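Local coordinates for uroporphyrin-III C-methyltransferase (Pseudomonas denitrificans, PDB 1S4D) that catalyses two successive S-adenosyl-L-methionine-dependent methylations, at C-2 and C-7, that convert uroporphyrinogen III to precorrin-2 on the route to cobalamin and siroheme, at the interface of chains A and B. Sequence-based numbering; all coordinates share one arbitrary frame. Chains: chain A/B, Uroporphyrin-III C-methyltransferase.

All three contacts belong to the homodimer interface. Contacts 1 and 2 are two-fold twins in their shared core: each sets residue 33, strand 123-126 and residue 127 of one subunit against residues 26, 29 and 138 of the other, their C-alpha centres about 19 Å apart. Contact 1 adds A:Gly28, contact 2 B:Trp257. The C-alpha centre of contact 3 is about 17 Å from that of contact 1 and about 13 Å from that of contact 2. Helix 131-138 of chain A carries A:Ile133 of contact 3 and A:Tyr138 of contact 1, so one helix serves both. Residues that bind S-adenosyl-L-homocysteine lie within contact 3.

Contact 1: the interface of chains A and B. Residues chain A 26-29, 138; chain B 33, 124-125, 127.
B:His33, at the start of helix 32-40, meets A:Asp26 and A:Gly28 of the glycine-rich loop that is a signature of the precorrin methyltransferase family, and hides the most surface of the residues given, 56 Å². Its backbone N donates to A:Gly28 O at 2.9 Å, while its imidazole NE2 donates to the carboxylate oxygen A:Asp26 OD2 at 2.7 Å, with 155° at the hydrogen. The acceptor lies at the ring edge, nearly in the imidazole plane, and is met on the syn side, somewhat out of the carboxylate plane; the two planes are 66° apart. With CG anti to the backbone N (chi1 177°), the carboxylate of A:Asp26 is carried toward the partner subunit. OD2 takes a second bond on its anti lone pair, from the phenol A:Tyr138 OH at 2.6 Å, so this one oxygen is gripped by a donor from each subunit, on its syn and anti sides. Water 1 extends the network, lying 2.9 Å from A:Tyr138 OH and 2.7 Å from the backbone B:Ile125 O, with B:Arg124 NH1 as a further partner. Apolar packing flanks these bonds: the side chains of B:Pro127 and A:Tyr138 cross at about a right angle, with B:Pro127 CG at the edge of the A:Tyr138 ring in its plane and CD 3.8 Å from A:Tyr138 CE1, and A:Leu29 CD2 reaches the edge of the B:His33 ring.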
ATOM      1  N   ASP A  26      -1.491  -9.344  11.092  1.00 21.45           N
ATOM      2  CA  ASP A  26      -0.354  -9.234  11.996  1.00 21.79           C
ATOM      3  C   ASP A  26      -0.442  -7.873  12.688  1.00 22.28           C
ATOM      4  O   ASP A  26      -0.406  -6.838  12.029  1.00 22.60           O
ATOM      5  CB  ASP A  26       0.940  -9.386  11.173  1.00 21.85           C
ATOM      6  CG  ASP A  26       2.204  -9.219  11.994  1.00 21.55           C
ATOM      7  OD1 ASP A  26       2.091  -9.117  13.236  1.00 21.08           O
ATOM      8  OD2 ASP A  26       3.348  -9.186  11.468  1.00 18.77           O
ATOM      9  N   PRO A  27      -0.561  -7.849  14.010  1.00 22.76           N
ATOM     10  CA  PRO A  27      -0.637  -6.563  14.711  1.00 23.17           C
ATOM     11  C   PRO A  27       0.771  -6.037  14.606  1.00 23.77           C
ATOM     12  O   PRO A  27       1.686  -6.823  14.357  1.00 25.02           O
ATOM     13  CB  PRO A  27      -0.976  -6.953  16.158  1.00 23.14           C
ATOM     14  CG  PRO A  27      -0.829  -8.439  16.263  1.00 22.26           C
ATOM     15  CD  PRO A  27      -0.505  -8.998  14.932  1.00 22.54           C
ATOM     16  N   GLY A  28       1.045  -4.768  14.724  1.00 23.85           N
ATOM     17  CA  GLY A  28       2.465  -4.515  14.491  1.00 23.95           C
ATOM     18  C   GLY A  28       2.774  -4.318  13.023  1.00 23.76           C
ATOM     19  O   GLY A  28       3.827  -3.770  12.688  1.00 24.16           O
ATOM     20  N   LEU A  29       1.854  -4.766  12.153  1.00 23.18           N
ATOM     21  CA  LEU A  29       1.633  -4.076  10.895  1.00 21.78           C
ATOM     22  C   LEU A  29       0.694  -2.890  11.145  1.00 21.54           C
ATOM     23  O   LEU A  29       0.369  -2.168  10.216  1.00 22.06           O
ATOM     24  CB  LEU A  29       1.102  -5.000   9.801  1.00 21.47           C
ATOM     25  CG  LEU A  29       2.059  -6.071   9.228  1.00 21.61           C
ATOM     26  CD1 LEU A  29       1.436  -6.861   8.071  1.00 19.45           C
ATOM     27  CD2 LEU A  29       3.437  -5.524   8.795  1.00 20.32           C
ATOM     28  N   TYR A 138       4.080 -11.130   2.724  1.00 18.80           N
ATOM     29  CA  TYR A 138       4.249 -12.253   3.635  1.00 18.86           C
ATOM     30  C   TYR A 138       4.293 -13.601   2.879  1.00 18.88           C
ATOM     31  O   TYR A 138       4.738 -14.591   3.430  1.00 18.74           O
ATOM     32  CB  TYR A 138       3.198 -12.234   4.753  1.00 18.79           C
ATOM     33  CG  TYR A 138       3.525 -11.272   5.913  1.00 18.98           C
ATOM     34  CD1 TYR A 138       3.818  -9.907   5.683  1.00 17.92           C
ATOM     35  CD2 TYR A 138       3.555 -11.733   7.228  1.00 17.35           C
ATOM     36  CE1 TYR A 138       4.114  -9.049   6.732  1.00 17.26           C
ATOM     37  CE2 TYR A 138       3.844 -10.885   8.282  1.00 17.60           C
ATOM     38  CZ  TYR A 138       4.113  -9.553   8.038  1.00 18.86           C
ATOM     39  OH  TYR A 138       4.394  -8.749   9.117  1.00 19.97           O
TER
ATOM     40  N   HIS B  33       6.349  -2.918  13.771  1.00 21.50           N
ATOM     41  CA  HIS B  33       7.501  -3.661  13.280  1.00 21.72           C
ATOM     42  C   HIS B  33       8.680  -2.765  12.831  1.00 22.27           C
ATOM     43  O   HIS B  33       9.833  -3.038  13.164  1.00 22.06           O
ATOM     44  CB  HIS B  33       7.070  -4.485  12.078  1.00 21.57           C
ATOM     45  CG  HIS B  33       6.501  -5.826  12.408  1.00 20.87           C
ATOM     46  ND1 HIS B  33       6.943  -6.595  13.468  1.00 21.19           N
ATOM     47  CD2 HIS B  33       5.550  -6.554  11.779  1.00 19.51           C
ATOM     48  CE1 HIS B  33       6.279  -7.736  13.475  1.00 20.50           C
ATOM     49  NE2 HIS B  33       5.426  -7.733  12.464  1.00 20.01           N
ATOM     50  N   ARG B 124      13.914 -10.348   6.504  1.00 24.68           N
ATOM     51  CA  ARG B 124      12.480 -10.225   6.693  1.00 24.29           C
ATOM     52  C   ARG B 124      12.033  -9.048   5.813  1.00 23.90           C
ATOM     53  O   ARG B 124      12.839  -8.138   5.569  1.00 24.04           O
ATOM     54  CB  ARG B 124      12.185  -9.918   8.167  1.00 24.48           C
ATOM     55  CG  ARG B 124      10.796  -9.320   8.407  1.00 25.36           C
ATOM     56  CD  ARG B 124      10.421  -9.147   9.859  1.00 26.61           C
ATOM     57  NE  ARG B 124      10.309 -10.427  10.558  1.00 27.36           N
ATOM     58  CZ  ARG B 124       9.192 -10.942  11.045  1.00 27.21           C
ATOM     59  NH1 ARG B 124       8.031 -10.306  10.910  1.00 27.54           N
ATOM     60  NH2 ARG B 124       9.241 -12.112  11.671  1.00 26.68           N
ATOM     61  N   ILE B 125      10.777  -9.061   5.348  1.00 23.04           N
ATOM     62  CA  ILE B 125      10.160  -7.871   4.748  1.00 22.08           C
ATOM     63  C   ILE B 125       9.140  -7.250   5.695  1.00 21.60           C
ATOM     64  O   ILE B 125       8.292  -7.937   6.260  1.00 21.99           O
ATOM     65  CB  ILE B 125       9.473  -8.202   3.400  1.00 22.41           C
ATOM     66  CG1 ILE B 125      10.459  -8.857   2.419  1.00 22.44           C
ATOM     67  CG2 ILE B 125       8.810  -6.946   2.783  1.00 21.67           C
ATOM     68  CD1 ILE B 125      11.565  -7.931   1.909  1.00 22.02           C
ATOM     69  N   PRO B 127       6.398  -4.535   5.339  1.00 19.03           N
ATOM     70  CA  PRO B 127       5.536  -3.612   4.608  1.00 18.15           C
ATOM     71  C   PRO B 127       5.506  -2.212   5.160  1.00 17.80           C
ATOM     72  O   PRO B 127       5.649  -2.019   6.354  1.00 18.41           O
ATOM     73  CB  PRO B 127       4.179  -4.253   4.802  1.00 18.21           C
ATOM     74  CG  PRO B 127       4.513  -5.676   4.650  1.00 18.15           C
ATOM     75  CD  PRO B 127       5.760  -5.855   5.491  1.00 18.78           C
TER
HETATM   76  O   HOH W   1       7.262  -8.147   8.785  1.00 45.92           O

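Contact 2: the interface of chains A and B. Residues chain A 33, 124-125, 127; chain B 26, 29, 138, 257.
The indole of B:Trp257 lies with one face over the backbone of A:Arg124 and A:Ile125: the amide A:Ile125 N sits above the ring centre and A:Arg124 CA nearer the rim. The guanidinium of A:Arg124 presents its own face to the indole's edge, with B:Trp257 CZ3 over its centre, 3.6 Å from CZ, and the two planes 65° apart. A bend at chi3 (-66°) brings the guanidinium back beside the ring, and its NH1 also lies above one face of the A:His33 imidazole. A:Ile125 CG1 packs against B:Trp257 CD1 at 3.8 Å. On the B:Tyr138 ring, B:Trp257 CZ2 covers one face, while A:Pro127 approaches the edge, its CD 3.7 Å from CE1. B:Tyr138 OH donates to B:Asp26 OD2 at 2.6 Å, and water 2 joins the same hydroxyl, at 2.7 Å, to the backbone A:Ile125 O. B:Asp26 OD2 and B:Leu29 CD1 lie at the edge of the A:His33 ring; its modelled orientation, which turns CE1 toward the carboxylate, is doubtful, since the twin B:His33 faces A:Asp26 with NE2, and a half-turn would likely restore that bond. By seating an aromatic pair of one subunit against strand 123-126 of the other, the patch contributes to holding the homodimer together.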
ATOM      1  N   HIS A  33       0.290   5.627  14.315  1.00 21.81           N
ATOM      2  CA  HIS A  33      -0.966   6.380  14.389  1.00 22.06           C
ATOM      3  C   HIS A  33      -2.129   5.495  14.850  1.00 21.99           C
ATOM      4  O   HIS A  33      -2.926   5.911  15.675  1.00 21.95           O
ATOM      5  CB  HIS A  33      -1.287   7.022  13.038  1.00 22.10           C
ATOM      6  CG  HIS A  33      -0.674   8.376  12.844  1.00 22.13           C
ATOM      7  ND1 HIS A  33      -0.175   8.798  11.627  1.00 20.86           N
ATOM      8  CD2 HIS A  33      -0.496   9.407  13.706  1.00 20.85           C
ATOM      9  CE1 HIS A  33       0.287  10.029  11.748  1.00 19.56           C
ATOM     10  NE2 HIS A  33       0.100  10.424  12.996  1.00 21.11           N
ATOM     11  N   ARG A 124     -10.038  12.125  10.579  1.00 21.53           N
ATOM     12  CA  ARG A 124      -8.664  11.930  10.143  1.00 21.01           C
ATOM     13  C   ARG A 124      -8.691  10.572   9.439  1.00 21.24           C
ATOM     14  O   ARG A 124      -9.552   9.750   9.750  1.00 22.04           O
ATOM     15  CB  ARG A 124      -7.714  11.926  11.350  1.00 20.84           C
ATOM     16  CG  ARG A 124      -6.376  11.165  11.144  1.00 21.90           C
ATOM     17  CD  ARG A 124      -5.330  11.340  12.245  1.00 21.92           C
ATOM     18  NE  ARG A 124      -4.842  12.717  12.309  1.00 23.93           N
ATOM     19  CZ  ARG A 124      -3.636  13.129  11.901  1.00 24.28           C
ATOM     20  NH1 ARG A 124      -2.755  12.276  11.394  1.00 23.69           N
ATOM     21  NH2 ARG A 124      -3.309  14.413  12.014  1.00 24.36           N
ATOM     22  N   ILE A 125      -7.808  10.359   8.462  1.00 20.67           N
ATOM     23  CA  ILE A 125      -7.634   9.053   7.848  1.00 20.02           C
ATOM     24  C   ILE A 125      -6.275   8.513   8.283  1.00 20.18           C
ATOM     25  O   ILE A 125      -5.260   9.209   8.176  1.00 20.28           O
ATOM     26  CB  ILE A 125      -7.677   9.170   6.287  1.00 20.13           C
ATOM     27  CG1 ILE A 125      -9.003   9.776   5.802  1.00 20.03           C
ATOM     28  CG2 ILE A 125      -7.369   7.822   5.614  1.00 18.67           C
ATOM     29  CD1 ILE A 125     -10.239   8.889   6.004  1.00 18.47           C
ATOM     30  N   PRO A 127      -3.933   5.681   7.114  1.00 19.17           N
ATOM     31  CA  PRO A 127      -3.581   4.631   6.160  1.00 18.83           C
ATOM     32  C   PRO A 127      -3.192   3.315   6.843  1.00 19.06           C
ATOM     33  O   PRO A 127      -2.710   3.315   7.976  1.00 19.17           O
ATOM     34  CB  PRO A 127      -2.376   5.236   5.459  1.00 18.67           C
ATOM     35  CG  PRO A 127      -2.720   6.654   5.416  1.00 18.90           C
ATOM     36  CD  PRO A 127      -3.292   6.963   6.764  1.00 19.13           C
TER
ATOM     37  N   ASP B  26       5.392  11.068   7.090  1.00 21.66           N
ATOM     38  CA  ASP B  26       4.883  11.125   8.447  1.00 21.75           C
ATOM     39  C   ASP B  26       5.386   9.965   9.338  1.00 21.73           C
ATOM     40  O   ASP B  26       5.048   8.817   9.111  1.00 21.61           O
ATOM     41  CB  ASP B  26       3.354  11.153   8.359  1.00 21.61           C
ATOM     42  CG  ASP B  26       2.681  11.293   9.699  1.00 21.97           C
ATOM     43  OD1 ASP B  26       3.381  11.291  10.731  1.00 22.62           O
ATOM     44  OD2 ASP B  26       1.441  11.408   9.812  1.00 22.12           O
ATOM     45  N   LEU B  29       3.199   6.900  10.522  1.00 22.98           N
ATOM     46  CA  LEU B  29       2.803   5.888   9.537  1.00 22.98           C
ATOM     47  C   LEU B  29       3.787   4.734   9.520  1.00 23.19           C
ATOM     48  O   LEU B  29       3.592   3.760   8.799  1.00 23.43           O
ATOM     49  CB  LEU B  29       2.772   6.499   8.136  1.00 22.94           C
ATOM     50  CG  LEU B  29       1.502   7.090   7.510  1.00 23.23           C
ATOM     51  CD1 LEU B  29       0.372   7.268   8.499  1.00 22.53           C
ATOM     52  CD2 LEU B  29       1.798   8.386   6.818  1.00 22.05           C
ATOM     53  N   TYR B 138      -3.659  11.408   2.289  1.00 17.58           N
ATOM     54  CA  TYR B 138      -3.361  12.677   2.981  1.00 17.97           C
ATOM     55  C   TYR B 138      -3.754  13.911   2.160  1.00 17.80           C
ATOM     56  O   TYR B 138      -3.682  15.017   2.663  1.00 17.89           O
ATOM     57  CB  TYR B 138      -1.897  12.787   3.414  1.00 17.83           C
ATOM     58  CG  TYR B 138      -1.559  12.148   4.736  1.00 17.34           C
ATOM     59  CD1 TYR B 138      -1.810  10.775   4.966  1.00 16.35           C
ATOM     60  CD2 TYR B 138      -0.942  12.894   5.747  1.00 16.04           C
ATOM     61  CE1 TYR B 138      -1.478  10.177   6.182  1.00 15.13           C
ATOM     62  CE2 TYR B 138      -0.601  12.311   6.959  1.00 16.10           C
ATOM     63  CZ  TYR B 138      -0.868  10.952   7.171  1.00 15.95           C
ATOM     64  OH  TYR B 138      -0.519  10.387   8.367  1.00 14.59           O
ATOM     65  N   TRP B 257      -9.098  16.446   4.668  1.00 24.61           N
ATOM     66  CA  TRP B 257      -9.063  16.559   6.118  1.00 25.47           C
ATOM     67  C   TRP B 257      -7.852  17.306   6.650  1.00 27.37           C
ATOM     68  O   TRP B 257      -7.960  17.974   7.677  1.00 27.41           O
ATOM     69  CB  TRP B 257      -9.179  15.184   6.784  1.00 24.53           C
ATOM     70  CG  TRP B 257      -8.121  14.200   6.368  1.00 22.39           C
ATOM     71  CD1 TRP B 257      -8.126  13.401   5.256  1.00 19.31           C
ATOM     72  CD2 TRP B 257      -6.911  13.911   7.063  1.00 20.11           C
ATOM     73  NE1 TRP B 257      -6.993  12.630   5.228  1.00 19.15           N
ATOM     74  CE2 TRP B 257      -6.231  12.921   6.328  1.00 19.50           C
ATOM     75  CE3 TRP B 257      -6.327  14.392   8.245  1.00 20.04           C
ATOM     76  CZ2 TRP B 257      -4.986  12.411   6.724  1.00 20.59           C
ATOM     77  CZ3 TRP B 257      -5.096  13.874   8.648  1.00 20.60           C
ATOM     78  CH2 TRP B 257      -4.437  12.895   7.885  1.00 20.92           C
TER
HETATM   79  O   HOH W   2      -2.895  10.003   9.583  1.00 28.09           O

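Contact 3: the interface of chains A and B. Residues chain A 102, 104-105, 130, 133; chain B 133, 143-144.
This is a largely apolar patch of the homodimer interface, where residues beside the S-adenosyl-L-homocysteine site of one subunit receive a side chain from the other, which may link dimer assembly to the shape of that site. A:Asp102 belongs to the conserved Gly-Gly-Asp segment of the precorrin methyltransferase family, and both it and A:Thr130 bind S-adenosyl-L-homocysteine. B:Ile133 fills the joint, with 68 Å² hidden. Its CG2 branch, anti to the backbone N while CG1 lies beside that N (chi1 -58°), points at the A:Asp102 carboxylate, 3.4 Å from OD2, and at A:Val105, 3.5 Å from CG2. The CD1 end meets A:Ile133 CD1 tip to tip at 3.7 Å, bringing together the same residue from helix 131-138 of chain A and helix 131-137 of chain B. A:Val105 comes across B:Ile133 at about a right angle, and its CG2 lies 4.0 Å from CD1, so one valine methyl lies against both branches of B:Ile133. The carboxylate is positioned from its own side: backbone A:Phe104 N donates to A:Asp102 OD2 at 2.7 Å, approaching from above the carboxylate plane, 55° out of it, with 151° at the hydrogen. Replacing A:Asp102 with an alanine would probably leave the A:Phe104 amide without this acceptor and open a gap beside B:Ile133 CG2. B:Thr144 CG2 approaches backbone A:Phe104 O at 3.5 Å, and B:Val143 CG1 lies 3.9 Å from that oxygen.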
ATOM      1  N   ASP A 102      -6.450  -1.193   4.601  1.00 21.41           N
ATOM      2  CA  ASP A 102      -6.389   0.248   4.487  1.00 21.14           C
ATOM      3  C   ASP A 102      -7.785   0.757   4.240  1.00 21.20           C
ATOM      4  O   ASP A 102      -8.554   0.155   3.489  1.00 21.05           O
ATOM      5  CB  ASP A 102      -5.497   0.632   3.315  1.00 21.33           C
ATOM      6  CG  ASP A 102      -5.609   2.079   2.960  1.00 21.66           C
ATOM      7  OD1 ASP A 102      -4.902   2.892   3.611  1.00 22.68           O
ATOM      8  OD2 ASP A 102      -6.379   2.482   2.057  1.00 20.12           O
ATOM      9  N   PHE A 104      -9.004   2.921   2.380  1.00 21.44           N
ATOM     10  CA  PHE A 104      -9.365   3.449   1.053  1.00 20.80           C
ATOM     11  C   PHE A 104      -9.140   2.458  -0.071  1.00 21.39           C
ATOM     12  O   PHE A 104      -9.366   2.779  -1.251  1.00 21.67           O
ATOM     13  CB  PHE A 104      -8.596   4.732   0.735  1.00 20.11           C
ATOM     14  CG  PHE A 104      -9.171   5.973   1.374  1.00 19.94           C
ATOM     15  CD1 PHE A 104      -8.402   7.138   1.457  1.00 18.49           C
ATOM     16  CD2 PHE A 104     -10.461   5.981   1.913  1.00 18.95           C
ATOM     17  CE1 PHE A 104      -8.912   8.307   2.051  1.00 18.36           C
ATOM     18  CE2 PHE A 104     -10.978   7.159   2.505  1.00 19.06           C
ATOM     19  CZ  PHE A 104     -10.196   8.317   2.570  1.00 17.29           C
ATOM     20  N   VAL A 105      -8.679   1.265   0.288  1.00 21.84           N
ATOM     21  CA  VAL A 105      -8.504   0.180  -0.657  1.00 22.66           C
ATOM     22  C   VAL A 105      -9.658  -0.813  -0.471  1.00 23.93           C
ATOM     23  O   VAL A 105      -9.510  -1.856   0.189  1.00 25.07           O
ATOM     24  CB  VAL A 105      -7.157  -0.487  -0.462  1.00 21.89           C
ATOM     25  CG1 VAL A 105      -6.953  -1.583  -1.505  1.00 21.91           C
ATOM     26  CG2 VAL A 105      -6.070   0.542  -0.562  1.00 22.71           C
ATOM     27  N   THR A 130      -2.361  -2.837   3.181  1.00 19.31           N
ATOM     28  CA  THR A 130      -3.409  -3.521   2.479  1.00 19.47           C
ATOM     29  C   THR A 130      -2.959  -4.928   2.133  1.00 19.82           C
ATOM     30  O   THR A 130      -1.781  -5.164   1.851  1.00 20.71           O
ATOM     31  CB  THR A 130      -3.827  -2.720   1.208  1.00 19.77           C
ATOM     32  OG1 THR A 130      -4.973  -3.338   0.608  1.00 21.68           O
ATOM     33  CG2 THR A 130      -2.790  -2.784   0.099  1.00 17.92           C
ATOM     34  N   ILE A 133      -0.808  -5.682  -1.040  1.00 19.68           N
ATOM     35  CA  ILE A 133       0.631  -5.392  -1.079  1.00 19.77           C
ATOM     36  C   ILE A 133       1.404  -6.047   0.072  1.00 19.89           C
ATOM     37  O   ILE A 133       2.336  -6.831  -0.161  1.00 20.43           O
ATOM     38  CB  ILE A 133       0.907  -3.882  -1.156  1.00 19.49           C
ATOM     39  CG1 ILE A 133       0.189  -3.290  -2.366  1.00 19.11           C
ATOM     40  CG2 ILE A 133       2.391  -3.644  -1.260  1.00 18.48           C
ATOM     41  CD1 ILE A 133       0.089  -1.788  -2.329  1.00 20.06           C
TER
ATOM     42  N   ILE B 133      -1.173   5.054  -2.102  1.00 18.26           N
ATOM     43  CA  ILE B 133      -2.406   4.825  -1.354  1.00 17.49           C
ATOM     44  C   ILE B 133      -2.459   5.744  -0.159  1.00 18.27           C
ATOM     45  O   ILE B 133      -3.378   6.565  -0.043  1.00 19.21           O
ATOM     46  CB  ILE B 133      -2.586   3.355  -0.929  1.00 17.25           C
ATOM     47  CG1 ILE B 133      -2.566   2.438  -2.161  1.00 17.33           C
ATOM     48  CG2 ILE B 133      -3.878   3.185  -0.175  1.00 14.32           C
ATOM     49  CD1 ILE B 133      -2.305   0.961  -1.850  1.00 18.28           C
ATOM     50  N   VAL B 143      -8.108   6.056  -3.402  1.00 20.70           N
ATOM     51  CA  VAL B 143      -7.618   5.388  -4.580  1.00 21.66           C
ATOM     52  C   VAL B 143      -8.721   4.477  -5.195  1.00 22.47           C
ATOM     53  O   VAL B 143      -8.644   4.019  -6.333  1.00 22.26           O
ATOM     54  CB  VAL B 143      -6.319   4.674  -4.124  1.00 21.82           C
ATOM     55  CG1 VAL B 143      -6.497   3.183  -3.876  1.00 21.26           C
ATOM     56  CG2 VAL B 143      -5.164   5.031  -5.013  1.00 22.11           C
ATOM     57  N   THR B 144      -9.792   4.298  -4.432  1.00 23.57           N
ATOM     58  CA  THR B 144     -10.879   3.392  -4.748  1.00 24.21           C
ATOM     59  C   THR B 144     -12.155   4.013  -4.191  1.00 24.71           C
ATOM     60  O   THR B 144     -12.147   4.585  -3.095  1.00 25.22           O
ATOM     61  CB  THR B 144     -10.566   2.045  -4.068  1.00 24.42           C
ATOM     62  OG1 THR B 144     -10.154   1.088  -5.056  1.00 25.87           O
ATOM     63  CG2 THR B 144     -11.782   1.425  -3.423  1.00 23.73           C
TER